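Local atomic coordinates of dihydrofolate reductase, putative (Aspergillus flavus, PDB entry 6DRS), a protein that probably catalyses the NADPH-dependent reduction of dihydrofolate to tetrahydrofolate, and here holds NADP together with a small-molecule antifolate inhibitor. Residues A[100-103]-A[104-108]; A[16-19]-A[20-23]. One frame throughout, in Å; residues are numbered along the deposited sequence.

Contact 1: A[100-103]-A[104-108]. With SO4 (sulfate ion), chain E.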
ATOM      1  N   LEU A 100       3.665  18.319  -3.384  1.00 17.22           N
ATOM      2  CA  LEU A 100       3.320  17.997  -4.804  1.00 17.68           C
ATOM      3  C   LEU A 100       4.095  18.887  -5.797  1.00 17.53           C
ATOM      4  O   LEU A 100       4.736  18.383  -6.730  1.00 17.51           O
ATOM      5  CB  LEU A 100       1.803  18.134  -4.980  1.00 15.66           C
ATOM      6  CG  LEU A 100       1.278  17.772  -6.368  1.00 15.08           C
ATOM      7  CD1 LEU A 100       1.816  16.421  -6.811  1.00 14.29           C
ATOM      8  CD2 LEU A 100      -0.252  17.781  -6.380  1.00 14.67           C
ATOM      9  N   LYS A 101       4.073  20.202  -5.576  1.00 18.20           N
ATOM     10  CA  LYS A 101       4.750  21.182  -6.451  1.00 18.38           C
ATOM     11  C   LYS A 101       6.261  20.904  -6.523  1.00 18.08           C
ATOM     12  O   LYS A 101       6.881  21.030  -7.591  1.00 16.74           O
ATOM     13  CB  LYS A 101       4.447  22.605  -5.966  1.00 19.51           C
ATOM     14  CG  LYS A 101       5.018  23.734  -6.814  1.00 21.91           C
ATOM     15  CD  LYS A 101       4.712  25.119  -6.282  1.00 21.93           C
ATOM     16  CE  LYS A 101       5.268  26.185  -7.200  1.00 26.90           C
ATOM     17  NZ  LYS A 101       4.717  27.533  -6.891  1.00 29.66           N
ATOM     18  N   GLU A 102       6.872  20.568  -5.395  1.00 18.92           N
ATOM     19  CA  GLU A 102       8.305  20.226  -5.381  1.00 20.38           C
ATOM     20  C   GLU A 102       8.521  18.935  -6.193  1.00 21.12           C
ATOM     21  O   GLU A 102       9.498  18.774  -6.966  1.00 20.22           O
ATOM     22  CB  GLU A 102       8.728  20.124  -3.905  1.00 23.01           C
ATOM     23  CG  GLU A 102      10.218  19.951  -3.642  1.00 24.88           C
ATOM     24  CD  GLU A 102      11.176  20.567  -4.642  1.00 29.96           C
ATOM     25  OE1 GLU A 102      11.030  21.784  -4.937  1.00 33.88           O
ATOM     26  OE2 GLU A 102      12.072  19.831  -5.128  1.00 30.31           O
ATOM     27  N   LYS A 103       7.597  17.989  -6.007  1.00 21.90           N
ATOM     28  CA  LYS A 103       7.680  16.686  -6.685  1.00 21.70           C
ATOM     29  C   LYS A 103       7.577  16.893  -8.207  1.00 21.03           C
ATOM     30  O   LYS A 103       8.365  16.347  -9.008  1.00 19.87           O
ATOM     31  CB  LYS A 103       6.570  15.785  -6.131  1.00 22.18           C
ATOM     32  CG  LYS A 103       6.481  14.381  -6.709  1.00 22.87           C
ATOM     33  CD  LYS A 103       7.572  13.438  -6.254  1.00 22.94           C
ATOM     34  CE  LYS A 103       7.362  12.045  -6.807  1.00 23.68           C
ATOM     35  NZ  LYS A 103       8.621  11.266  -6.851  1.00 23.01           N
ATOM     36  N   ARG A 104       6.605  17.709  -8.597  1.00 21.14           N
ATOM     37  CA  ARG A 104       6.390  18.041 -10.032  1.00 21.27           C
ATOM     38  C   ARG A 104       7.694  18.569 -10.622  1.00 21.16           C
ATOM     39  O   ARG A 104       8.088  18.160 -11.727  1.00 20.61           O
ATOM     40  CB  ARG A 104       5.290  19.091 -10.159  1.00 19.56           C
ATOM     41  CG  ARG A 104       3.919  18.527  -9.870  1.00 18.08           C
ATOM     42  CD  ARG A 104       3.123  18.551 -11.150  1.00 18.44           C
ATOM     43  NE  ARG A 104       1.744  18.316 -10.745  1.00 17.39           N
ATOM     44  CZ  ARG A 104       1.253  17.099 -10.621  1.00 17.63           C
ATOM     45  NH1 ARG A 104       2.039  16.065 -10.881  1.00 17.49           N
ATOM     46  NH2 ARG A 104      -0.001  16.924 -10.249  1.00 17.30           N
ATOM     47  N   ALA A 105       8.362  19.423  -9.836  1.00 22.05           N
ATOM     48  CA  ALA A 105       9.625  20.032 -10.232  1.00 23.91           C
ATOM     49  C   ALA A 105      10.692  18.961 -10.432  1.00 23.21           C
ATOM     50  O   ALA A 105      11.387  18.963 -11.442  1.00 24.59           O
ATOM     51  CB  ALA A 105      10.051  21.051  -9.202  1.00 25.14           C
ATOM     52  N   LYS A 106      10.833  18.054  -9.473  1.00 24.33           N
ATOM     53  CA  LYS A 106      11.801  16.949  -9.630  1.00 24.84           C
ATOM     54  C   LYS A 106      11.446  16.128 -10.876  1.00 22.10           C
ATOM     55  O   LYS A 106      12.303  15.809 -11.689  1.00 22.36           O
ATOM     56  CB  LYS A 106      11.799  16.022  -8.408  1.00 27.40           C
ATOM     57  CG  LYS A 106      12.282  16.644  -7.106  1.00 29.88           C
ATOM     58  CD  LYS A 106      12.968  15.632  -6.211  1.00 33.41           C
ATOM     59  CE  LYS A 106      12.651  15.797  -4.739  1.00 34.14           C
ATOM     60  NZ  LYS A 106      13.019  17.141  -4.230  1.00 31.45           N
ATOM     61  N   MET A 107      10.179  15.779 -11.030  1.00 21.70           N
ATOM     62  CA  MET A 107       9.831  14.858 -12.114  1.00 22.67           C
ATOM     63  C   MET A 107      10.010  15.535 -13.481  1.00 23.53           C
ATOM     64  O   MET A 107      10.503  14.888 -14.409  1.00 25.96           O
ATOM     65  CB  MET A 107       8.410  14.333 -11.953  1.00 22.54           C
ATOM     66  CG  MET A 107       8.271  13.378 -10.799  1.00 21.28           C
ATOM     67  SD  MET A 107       6.530  13.001 -10.503  1.00 21.14           S
ATOM     68  CE  MET A 107       6.305  11.663 -11.674  1.00 22.06           C
ATOM     69  N   ALA A 108       9.665  16.826 -13.594  1.00 23.55           N
ATOM     70  CA  ALA A 108       9.846  17.582 -14.855  1.00 23.13           C
ATOM     71  C   ALA A 108      11.331  17.623 -15.251  1.00 23.63           C
ATOM     72  O   ALA A 108      11.696  17.311 -16.399  1.00 24.31           O
ATOM     73  CB  ALA A 108       9.237  18.958 -14.730  1.00 24.41           C
TER
HETATM   74  S   SO4 E 304       8.719   8.359  -9.179  1.00113.21           S
HETATM   75  O1  SO4 E 304       9.631   7.201  -9.026  1.00120.55           O
HETATM   76  O2  SO4 E 304       7.588   7.968 -10.050  1.00115.67           O
HETATM   77  O3  SO4 E 304       9.439   9.503  -9.796  1.00111.03           O
HETATM   78  O4  SO4 E 304       8.221   8.745  -7.837  1.00109.24           O
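K103 and M107 meet one turn apart on the alpha-helix 89-116, a surface helix that illustrates how i to i+4 spacing pairs side chains of different chemistry along one helix. The backbone supplies the spacing: M107 N donates to K103 O at 2.8 Å, and R104, A105 and K106 make the same kind of bond to L100, K101 and E102. The K103 side chain starts with CB against R104 N (3.1 Å), sets CG anti to the backbone N (chi1 180°), then bends at chi2 (73°), which turns the chain along the helix toward M107. CG lies 4.0 Å from M107 SD, and CE passes the same sulfur at 3.9 Å, with CD bowed slightly away between them. Beyond it, K103 NZ donates to O4 of a sulfate at 2.7 Å, an ion probably from the crystallisation liquor. The same lysine packs against P76, and M107 against T127, both on loops beside the helix.

On another flank, L100 and R104 run alongside each other, pointing the same way. L100 CD1 sits over the centre of the R104 guanidinium, 3.8 Å above its plane, while R104 NH1 hydrogen-bonds to the carbonyl oxygen of T127 and thereby ties the helix to the residues leading into strand 128-132. The exposed E102 and K106 form the ionic pair of the turn. Their side chains slant across one another, and K106 NZ reaches E102 OE2 at 3.0 Å on its anti lone pair, the one directed away from OE1.

Contact 2: A[16-19]-A[20-23]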
ATOM      1  N   ILE A  16       3.804 -11.637  15.561  1.00 16.97           N
ATOM      2  CA  ILE A  16       4.214 -11.510  16.965  1.00 17.19           C
ATOM      3  C   ILE A  16       3.338 -12.425  17.828  1.00 18.17           C
ATOM      4  O   ILE A  16       2.200 -12.086  18.188  1.00 19.09           O
ATOM      5  CB  ILE A  16       4.157 -10.049  17.435  1.00 17.21           C
ATOM      6  CG1 ILE A  16       4.940  -9.139  16.483  1.00 16.55           C
ATOM      7  CG2 ILE A  16       4.666  -9.934  18.867  1.00 16.18           C
ATOM      8  CD1 ILE A  16       4.510  -7.698  16.549  1.00 18.15           C
ATOM      9  N   PRO A  17       3.865 -13.607  18.164  1.00 20.51           N
ATOM     10  CA  PRO A  17       3.042 -14.529  18.985  1.00 23.04           C
ATOM     11  C   PRO A  17       2.893 -13.912  20.380  1.00 24.36           C
ATOM     12  O   PRO A  17       3.882 -13.506  20.965  1.00 23.65           O
ATOM     13  CB  PRO A  17       3.881 -15.812  19.061  1.00 23.39           C
ATOM     14  CG  PRO A  17       4.773 -15.725  17.838  1.00 21.99           C
ATOM     15  CD  PRO A  17       5.126 -14.250  17.759  1.00 20.78           C
ATOM     16  N   THR A  18       1.668 -13.765  20.846  1.00 27.96           N
ATOM     17  CA  THR A  18       1.451 -13.438  22.246  1.00 33.88           C
ATOM     18  C   THR A  18       0.697 -14.607  22.892  1.00 42.38           C
ATOM     19  O   THR A  18       0.253 -15.516  22.170  1.00 45.60           O
ATOM     20  CB  THR A  18       0.694 -12.118  22.381  1.00 31.40           C
ATOM     21  OG1 THR A  18      -0.653 -12.402  22.006  1.00 30.63           O
ATOM     22  CG2 THR A  18       1.257 -11.038  21.486  1.00 30.98           C
ATOM     23  N   ARG A  19       0.533 -14.588  24.220  1.00 46.43           N
ATOM     24  CA  ARG A  19      -0.179 -15.670  24.913  1.00 49.06           C
ATOM     25  C   ARG A  19      -1.567 -15.879  24.282  1.00 48.00           C
ATOM     26  O   ARG A  19      -1.948 -17.009  24.007  1.00 49.71           O
ATOM     27  CB  ARG A  19      -0.248 -15.419  26.426  1.00 55.30           C
ATOM     28  CG  ARG A  19      -0.025 -16.669  27.273  1.00 63.64           C
ATOM     29  CD  ARG A  19      -0.502 -16.584  28.716  1.00 68.30           C
ATOM     30  NE  ARG A  19      -1.913 -16.214  28.823  1.00 76.46           N
ATOM     31  CZ  ARG A  19      -2.947 -17.058  28.881  1.00 75.69           C
ATOM     32  NH1 ARG A  19      -2.757 -18.361  29.009  1.00 75.95           N
ATOM     33  NH2 ARG A  19      -4.179 -16.590  28.805  1.00 73.50           N
ATOM     34  N   GLU A  20      -2.294 -14.802  24.005  1.00 46.86           N
ATOM     35  CA  GLU A  20      -3.701 -14.877  23.574  1.00 47.09           C
ATOM     36  C   GLU A  20      -3.816 -15.082  22.052  1.00 45.04           C
ATOM     37  O   GLU A  20      -4.717 -15.773  21.608  1.00 45.17           O
ATOM     38  CB  GLU A  20      -4.477 -13.647  24.052  1.00 54.14           C
ATOM     39  CG  GLU A  20      -3.961 -13.081  25.367  1.00 72.87           C
ATOM     40  CD  GLU A  20      -2.748 -12.158  25.263  1.00 87.30           C
ATOM     41  OE1 GLU A  20      -2.887 -10.963  25.596  1.00 96.30           O
ATOM     42  OE2 GLU A  20      -1.655 -12.631  24.861  1.00 85.68           O
ATOM     43  N   LYS A  21      -2.931 -14.501  21.240  1.00 42.00           N
ATOM     44  CA  LYS A  21      -3.047 -14.639  19.774  1.00 35.45           C
ATOM     45  C   LYS A  21      -1.751 -14.181  19.108  1.00 31.39           C
ATOM     46  O   LYS A  21      -0.944 -13.499  19.731  1.00 33.46           O
ATOM     47  CB  LYS A  21      -4.222 -13.812  19.249  1.00 37.20           C
ATOM     48  CG  LYS A  21      -4.215 -12.346  19.648  1.00 37.92           C
ATOM     49  CD  LYS A  21      -5.457 -11.623  19.211  1.00 41.61           C
ATOM     50  CE  LYS A  21      -5.504 -10.207  19.739  1.00 45.14           C
ATOM     51  NZ  LYS A  21      -6.772  -9.536  19.364  1.00 51.38           N
ATOM     52  N   THR A  22      -1.539 -14.578  17.861  1.00 27.04           N
ATOM     53  CA  THR A  22      -0.488 -13.977  17.075  1.00 24.61           C
ATOM     54  C   THR A  22      -0.971 -12.619  16.557  1.00 24.77           C
ATOM     55  O   THR A  22      -1.987 -12.536  15.851  1.00 27.13           O
ATOM     56  CB  THR A  22      -0.094 -14.869  15.900  1.00 25.40           C
ATOM     57  OG1 THR A  22       0.322 -16.108  16.477  1.00 26.33           O
ATOM     58  CG2 THR A  22       1.020 -14.279  15.061  1.00 23.42           C
ATOM     59  N   LEU A  23      -0.253 -11.563  16.925  1.00 22.23           N
ATOM     60  CA  LEU A  23      -0.490 -10.220  16.374  1.00 20.57           C
ATOM     61  C   LEU A  23       0.283 -10.095  15.051  1.00 19.94           C
ATOM     62  O   LEU A  23       1.241 -10.874  14.787  1.00 20.51           O
ATOM     63  CB  LEU A  23      -0.004  -9.169  17.378  1.00 19.32           C
ATOM     64  CG  LEU A  23      -0.788  -9.074  18.686  1.00 19.28           C
ATOM     65  CD1 LEU A  23      -0.083  -8.155  19.675  1.00 18.88           C
ATOM     66  CD2 LEU A  23      -2.227  -8.622  18.448  1.00 19.25           C
TER
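The segments 16-19 and 20-23 run back on each other, 173° apart, to form the end of the beta hairpin built from strands 7-17 and 22-27. I16 and L23 are an antiparallel hydrogen-bonded pair: I16 N to L23 O and L23 N to I16 O each span 2.8 Å. P17 and T22 follow as a non-hydrogen-bonded pair, a place that suits proline because its nitrogen has no proton to give. Near the reversal, T18 N donates to K21 O at 2.9 Å.

With chi1 at 74°, T18 OG1 lies between the backbone N and the carbonyl carbon, and its hydroxyl donates to K21 O within the carbonyl plane and on a lone pair, whereas T18 N comes from above it. The 2.5 Å from T18 OG1 to K21 O is unusually short and should not be pressed. The carboxylate of E20 comes near as well, OE2 lying 3.0 Å from T18 OG1. The methyl CG2 of T18 meets L23 CD1 at 3.7 Å, crossing at about a right angle. I16 and L23 share one face of the hairpin and both pack on F198, while T22 N on strand 22-27 hydrogen-bonds to E203 OE1.

K21 O thus accepts both the backbone N-H and the hydroxyl of T18, joining the residues before and after the turn, while R19 and E20 between them are poorly ordered.

Overall arrangement
Two surface contacts lie on opposite sides of the chain's centre. Contact 2 (16-19 with 20-23) comes first in sequence, and contact 1 (100-103 with 104-108) follows on a long helix; their centres are 44 Å apart and their nearest atoms about 30 Å, so they do not touch. The side chain of K103 in contact 1 comes within about 9 Å of the bound inhibitor, and that of I16 in contact 2 within about 11 Å of NADP. Neither K103 nor I16 is among the residues of the inhibitor pocket, which is lined by others such as D40, F44 and T66 and belongs to neither contact.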